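Local coordinates for Svp1-like protein 2 (Kluyveromyces lactis, PDB 4V16) that probably binds phosphoinositides such as phosphatidylinositol 3,5-bisphosphate through a seven-bladed beta-propeller, and so associates with membranes in protein transport, at residues S278-C284 against I296-R301; T196-T202 against R224-M230. All blocks are in the same frame, centred on the assembly; numbering follows the deposited sequence.

Interaction 1 (S278-C284 against I296-R301); sequences SKGSNDC and IVWPNR
Cys284 sits over a tryptophan: its CB is 4.0 Å from the centroid of the Trp298 six-membered ring, 25° off the normal, a CH-pi contact, and its SG makes an oblique sulfur-aromatic approach at 4.6 Å. Cys284 (p rotamer) is in extended conformation, its CA 5.0 Å from that of Trp298, and its SG also reaches Ile296 CG2 at 3.9 Å. Residues 278-284 lie in the link between two propeller blades, after strand 271-274 and before strand 285-288. Strand 293-298 of the blade that the link leads into ends at Trp298 (chi1 m), and 299-301 turn with helical angles. Pro299 CD packs 3.2 Å from Asp283 O, while the Asp283 carboxylate bonds Tyr20. Further along, Asn300 ND2 donates to Gly280 O at 3.0 Å, and Arg301 NH1 makes a weak 3.0 Å bond to Ser281 OG, which a water joins at 3.1 Å. Trp298 NE1 is held by Asp305. The link thus meets its blade through apolar contacts at the buried end and modest polar bonds at the exposed one.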
loop_
_atom_site.group_PDB
_atom_site.type_symbol
_atom_site.label_atom_id
_atom_site.label_comp_id
_atom_site.label_asym_id
_atom_site.label_seq_id
_atom_site.Cartn_x
_atom_site.Cartn_y
_atom_site.Cartn_z
ATOM N N SER A 278 -1.596 -4.396 21.242
ATOM C CA SER A 278 -0.829 -5.100 22.259
ATOM C C SER A 278 0.642 -4.748 22.079
ATOM O O SER A 278 0.983 -3.903 21.250
ATOM C CB SER A 278 -1.041 -6.612 22.160
ATOM O OG SER A 278 -0.323 -7.159 21.069
ATOM N N LYS A 279 1.511 -5.399 22.845
ATOM C CA LYS A 279 2.939 -5.104 22.796
ATOM C C LYS A 279 3.576 -5.621 21.507
ATOM O O LYS A 279 4.449 -4.970 20.932
ATOM C CB LYS A 279 3.640 -5.701 24.006
ATOM N N GLY A 280 3.131 -6.789 21.053
ATOM C CA GLY A 280 3.721 -7.430 19.892
ATOM C C GLY A 280 3.444 -6.722 18.578
ATOM O O GLY A 280 4.134 -6.959 17.585
ATOM N N SER A 281 2.435 -5.855 18.565
ATOM C CA SER A 281 2.043 -5.156 17.346
ATOM C C SER A 281 2.997 -4.008 17.027
ATOM O O SER A 281 3.317 -3.195 17.895
ATOM C CB SER A 281 0.614 -4.623 17.473
ATOM O OG SER A 281 -0.329 -5.680 17.531
ATOM N N ASN A 282 3.448 -3.951 15.777
ATOM C CA ASN A 282 4.324 -2.875 15.323
ATOM C C ASN A 282 4.103 -2.518 13.851
ATOM O O ASN A 282 4.866 -1.746 13.270
ATOM C CB ASN A 282 5.789 -3.256 15.551
ATOM C CG ASN A 282 6.144 -4.600 14.949
ATOM O OD1 ASN A 282 6.323 -4.726 13.737
ATOM N ND2 ASN A 282 6.260 -5.615 15.799
ATOM N N ASP A 283 3.051 -3.074 13.256
ATOM C CA ASP A 283 2.750 -2.834 11.848
ATOM C C ASP A 283 1.283 -3.132 11.570
ATOM O O ASP A 283 0.674 -3.961 12.244
ATOM C CB ASP A 283 3.646 -3.697 10.950
ATOM C CG ASP A 283 3.530 -3.336 9.476
ATOM O OD1 ASP A 283 3.558 -2.130 9.149
ATOM O OD2 ASP A 283 3.413 -4.258 8.640
ATOM N N CYS A 284 0.717 -2.442 10.585
ATOM C CA CYS A 284 -0.644 -2.716 10.140
ATOM C C CYS A 284 -0.860 -2.129 8.752
ATOM O O CYS A 284 0.028 -1.473 8.203
ATOM C CB CYS A 284 -1.667 -2.147 11.129
ATOM S SG CYS A 284 -1.790 -0.339 11.154
ATOM N N ILE A 296 -8.652 -2.208 9.485
ATOM C CA ILE A 296 -7.246 -2.273 9.873
ATOM C C ILE A 296 -6.851 -3.727 10.088
ATOM O O ILE A 296 -7.411 -4.400 10.952
ATOM C CB ILE A 296 -6.961 -1.478 11.165
ATOM C CG1 ILE A 296 -7.475 -0.041 11.052
ATOM C CG2 ILE A 296 -5.468 -1.483 11.477
ATOM C CD1 ILE A 296 -6.844 0.768 9.936
ATOM N N VAL A 297 -5.890 -4.207 9.304
ATOM C CA VAL A 297 -5.413 -5.582 9.422
ATOM C C VAL A 297 -4.148 -5.642 10.273
ATOM O O VAL A 297 -3.173 -4.941 9.999
ATOM C CB VAL A 297 -5.133 -6.198 8.040
ATOM C CG1 VAL A 297 -4.426 -7.542 8.176
ATOM C CG2 VAL A 297 -6.434 -6.356 7.265
ATOM N N TRP A 298 -4.173 -6.487 11.300
ATOM C CA TRP A 298 -3.035 -6.657 12.197
ATOM C C TRP A 298 -2.335 -7.989 11.920
ATOM O O TRP A 298 -2.883 -9.046 12.229
ATOM C CB TRP A 298 -3.487 -6.595 13.655
ATOM C CG TRP A 298 -4.186 -5.320 14.020
ATOM C CD1 TRP A 298 -5.532 -5.114 14.084
ATOM C CD2 TRP A 298 -3.571 -4.073 14.372
ATOM N NE1 TRP A 298 -5.797 -3.818 14.456
ATOM C CE2 TRP A 298 -4.610 -3.158 14.637
ATOM C CE3 TRP A 298 -2.246 -3.641 14.488
ATOM C CZ2 TRP A 298 -4.366 -1.837 15.013
ATOM C CZ3 TRP A 298 -2.004 -2.329 14.860
ATOM C CH2 TRP A 298 -3.061 -1.443 15.117
ATOM N N PRO A 299 -1.123 -7.948 11.338
ATOM C CA PRO A 299 -0.459 -9.194 10.926
ATOM C C PRO A 299 -0.096 -10.129 12.081
ATOM O O PRO A 299 -0.449 -11.307 12.033
ATOM C CB PRO A 299 0.809 -8.703 10.217
ATOM C CG PRO A 299 1.048 -7.336 10.744
ATOM C CD PRO A 299 -0.305 -6.761 11.024
ATOM N N ASN A 300 0.598 -9.618 13.094
ATOM C CA ASN A 300 1.076 -10.464 14.184
ATOM C C ASN A 300 -0.061 -11.092 14.991
ATOM O O ASN A 300 0.016 -12.260 15.373
ATOM C CB ASN A 300 1.991 -9.664 15.113
ATOM C CG ASN A 300 3.328 -9.325 14.469
ATOM O OD1 ASN A 300 3.807 -10.038 13.585
ATOM N ND2 ASN A 300 3.939 -8.233 14.915
ATOM N N ARG A 301 -1.116 -10.323 15.238
ATOM C CA ARG A 301 -2.262 -10.819 15.998
ATOM C C ARG A 301 -3.244 -11.574 15.108
ATOM O O ARG A 301 -4.193 -12.180 15.606
ATOM C CB ARG A 301 -2.987 -9.663 16.688
ATOM C CG ARG A 301 -2.087 -8.791 17.545
ATOM C CD ARG A 301 -2.436 -8.889 19.020
ATOM N NE ARG A 301 -3.704 -8.238 19.344
ATOM C CZ ARG A 301 -3.892 -6.921 19.346
ATOM N NH1 ARG A 301 -2.903 -6.097 19.021
ATOM N NH2 ARG A 301 -5.080 -6.423 19.662
HETATM O O HOH W 1 -0.193 -7.092 14.780
#

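Interaction 2 (T196-T202 against R224-M230); sequences TCSQDGT and RTSIIDM
Arg224, Ile227 and Asp200 lose the most surface here, and they mark out the two halves of the contact. At the turn, the CA atoms of Asp200 and Arg224 lie 4.8 Å apart. Asp200 O accepts a hydrogen bond from Thr225 N at 2.8 Å and a CA-H...O contact from Arg224 CA at 3.2 Å. The extended start of the Arg224 side chain (chi1 m, chi2 t) lies along the turn, CG 4.0 Å from Thr202 CG2 and CD 3.8 Å from Asp200 OD1. Gln199 and Asp200 have helical angles, then Gly201 flips to phi 68°, psi 16°; a CB there would clash with Thr225 O, which instead lies 3.4 Å from Gly201 CA. This is where adjacent blades of the PROPPIN beta-propeller meet: strands 196-198 and 227-230 belong to different sheets, and their short axes approach to 9.2 Å and run antiparallel at 177°. Arg220, which bonds Gly201 O, belongs to the FRRG signature that PROPPINs use in phosphoinositide binding. Between the strands, Ile227 (chi1 m, chi2 t) puts CD1 3.4 Å from Cys197 CB and 3.6 Å from Gly201 CA. A classic bulge, with Ile228 and Asp229 both opposite Val242, lets Met230 point the same way as Ile227; its long m, t, t side chain brings CE within 3.6 Å of Cys197 CB.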
loop_
_atom_site.group_PDB
_atom_site.type_symbol
_atom_site.label_atom_id
_atom_site.label_comp_id
_atom_site.label_asym_id
_atom_site.label_seq_id
_atom_site.Cartn_x
_atom_site.Cartn_y
_atom_site.Cartn_z
ATOM N N THR A 196 1.986 12.440 0.885
ATOM C CA THR A 196 3.397 12.281 1.240
ATOM C C THR A 196 3.635 12.554 2.724
ATOM O O THR A 196 2.907 13.326 3.341
ATOM C CB THR A 196 4.292 13.232 0.414
ATOM O OG1 THR A 196 3.901 13.185 -0.964
ATOM C CG2 THR A 196 5.756 12.836 0.529
ATOM N N CYS A 197 4.654 11.913 3.291
ATOM C CA CYS A 197 5.079 12.202 4.659
ATOM C C CYS A 197 6.574 11.948 4.830
ATOM O O CYS A 197 7.228 11.426 3.925
ATOM C CB CYS A 197 4.296 11.361 5.664
ATOM S SG CYS A 197 4.704 9.602 5.623
ATOM N N SER A 198 7.098 12.308 6.000
ATOM C CA SER A 198 8.527 12.194 6.282
ATOM C C SER A 198 8.806 11.398 7.548
ATOM O O SER A 198 7.918 10.761 8.112
ATOM C CB SER A 198 9.149 13.583 6.416
ATOM O OG SER A 198 8.837 14.380 5.294
ATOM N N GLN A 199 10.058 11.451 7.987
ATOM C CA GLN A 199 10.471 10.805 9.221
ATOM C C GLN A 199 9.792 11.461 10.414
ATOM O O GLN A 199 9.422 10.789 11.376
ATOM C CB GLN A 199 11.989 10.873 9.371
ATOM C CG GLN A 199 12.748 10.274 8.200
ATOM C CD GLN A 199 12.535 8.775 8.070
ATOM O OE1 GLN A 199 12.488 8.055 9.070
ATOM N NE2 GLN A 199 12.403 8.298 6.834
ATOM N N ASP A 200 9.634 12.781 10.346
ATOM C CA ASP A 200 8.966 13.527 11.404
ATOM C C ASP A 200 7.534 13.037 11.566
ATOM O O ASP A 200 7.055 12.843 12.682
ATOM C CB ASP A 200 8.976 15.028 11.102
ATOM C CG ASP A 200 10.377 15.584 10.929
ATOM O OD1 ASP A 200 11.345 14.906 11.336
ATOM O OD2 ASP A 200 10.509 16.705 10.389
ATOM N N GLY A 201 6.858 12.835 10.439
ATOM C CA GLY A 201 5.474 12.403 10.441
ATOM C C GLY A 201 4.541 13.476 10.969
ATOM O O GLY A 201 3.391 13.197 11.310
ATOM N N THR A 202 5.036 14.709 11.033
ATOM C CA THR A 202 4.248 15.826 11.543
ATOM C C THR A 202 3.370 16.434 10.455
ATOM O O THR A 202 2.246 16.860 10.723
ATOM C CB THR A 202 5.152 16.925 12.132
ATOM O OG1 THR A 202 6.181 17.260 11.192
ATOM C CG2 THR A 202 5.789 16.453 13.428
ATOM N N ARG A 224 6.797 14.231 16.992
ATOM C CA ARG A 224 7.232 13.441 15.849
ATOM C C ARG A 224 6.925 11.960 16.041
ATOM O O ARG A 224 7.120 11.403 17.123
ATOM C CB ARG A 224 8.728 13.641 15.610
ATOM C CG ARG A 224 9.078 15.025 15.093
ATOM C CD ARG A 224 10.581 15.235 15.028
ATOM N NE ARG A 224 11.198 15.170 16.349
ATOM C CZ ARG A 224 12.484 15.401 16.590
ATOM N NH1 ARG A 224 13.306 15.716 15.597
ATOM N NH2 ARG A 224 12.951 15.316 17.828
ATOM N N THR A 225 6.441 11.336 14.972
ATOM C CA THR A 225 6.096 9.921 14.974
ATOM C C THR A 225 6.430 9.307 13.625
ATOM O O THR A 225 6.502 10.010 12.618
ATOM C CB THR A 225 4.598 9.698 15.259
ATOM O OG1 THR A 225 3.815 10.446 14.320
ATOM C CG2 THR A 225 4.240 10.127 16.676
ATOM N N SER A 226 6.636 7.995 13.605
ATOM C CA SER A 226 6.769 7.273 12.350
ATOM C C SER A 226 5.384 6.832 11.891
ATOM O O SER A 226 4.602 6.293 12.675
ATOM C CB SER A 226 7.700 6.067 12.500
ATOM O OG SER A 226 7.209 5.159 13.469
ATOM N N ILE A 227 5.085 7.075 10.620
ATOM C CA ILE A 227 3.775 6.763 10.062
ATOM C C ILE A 227 3.750 5.345 9.497
ATOM O O ILE A 227 4.566 4.986 8.650
ATOM C CB ILE A 227 3.395 7.782 8.977
ATOM C CG1 ILE A 227 3.111 9.136 9.633
ATOM C CG2 ILE A 227 2.174 7.323 8.189
ATOM C CD1 ILE A 227 3.158 10.303 8.679
ATOM N N ILE A 228 2.795 4.551 9.972
ATOM C CA ILE A 228 2.726 3.132 9.640
ATOM C C ILE A 228 2.050 2.891 8.296
ATOM O O ILE A 228 2.505 2.057 7.512
ATOM C CB ILE A 228 1.966 2.342 10.722
ATOM C CG1 ILE A 228 2.535 2.643 12.112
ATOM C CG2 ILE A 228 2.020 0.847 10.432
ATOM C CD1 ILE A 228 4.015 2.357 12.256
ATOM N N ASP A 229 0.955 3.599 8.036
ATOM C CA ASP A 229 0.265 3.455 6.758
ATOM C C ASP A 229 -0.664 4.625 6.439
ATOM O O ASP A 229 -1.166 5.303 7.337
ATOM C CB ASP A 229 -0.539 2.150 6.739
ATOM C CG ASP A 229 -0.958 1.742 5.337
ATOM O OD1 ASP A 229 -0.204 2.024 4.381
ATOM O OD2 ASP A 229 -2.038 1.135 5.191
ATOM N N MET A 230 -0.871 4.844 5.143
ATOM C CA MET A 230 -1.844 5.806 4.634
ATOM C C MET A 230 -2.750 5.118 3.624
ATOM O O MET A 230 -2.371 4.112 3.027
ATOM C CB MET A 230 -1.155 6.991 3.962
ATOM C CG MET A 230 -0.373 7.893 4.886
ATOM S SD MET A 230 0.514 9.139 3.934
ATOM C CE MET A 230 0.916 10.308 5.223
#

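How the interactions relate
The contacts come in series along the chain, interaction 2 closing before interaction 1 opens, and their centres are about 18 Å apart. Three successive blades are involved. Interaction 2 packs the blade that runs from strand 182-187 to strand 214-219 on the next, which starts with strand 227-232; interaction 1 holds the link leaving that second blade against strand 293-298 of the third. They also touch: Ile228 CG2 lies 3.5 Å from Cys284 N and 3.6 Å from Asp283 OD1, and Asp229 CB 3.9 Å from Cys284 O. Strand 227-232 thus takes part in both, packing on the preceding blade through Ile227 and Met230 and on the link to the next through Ile228 and Asp229.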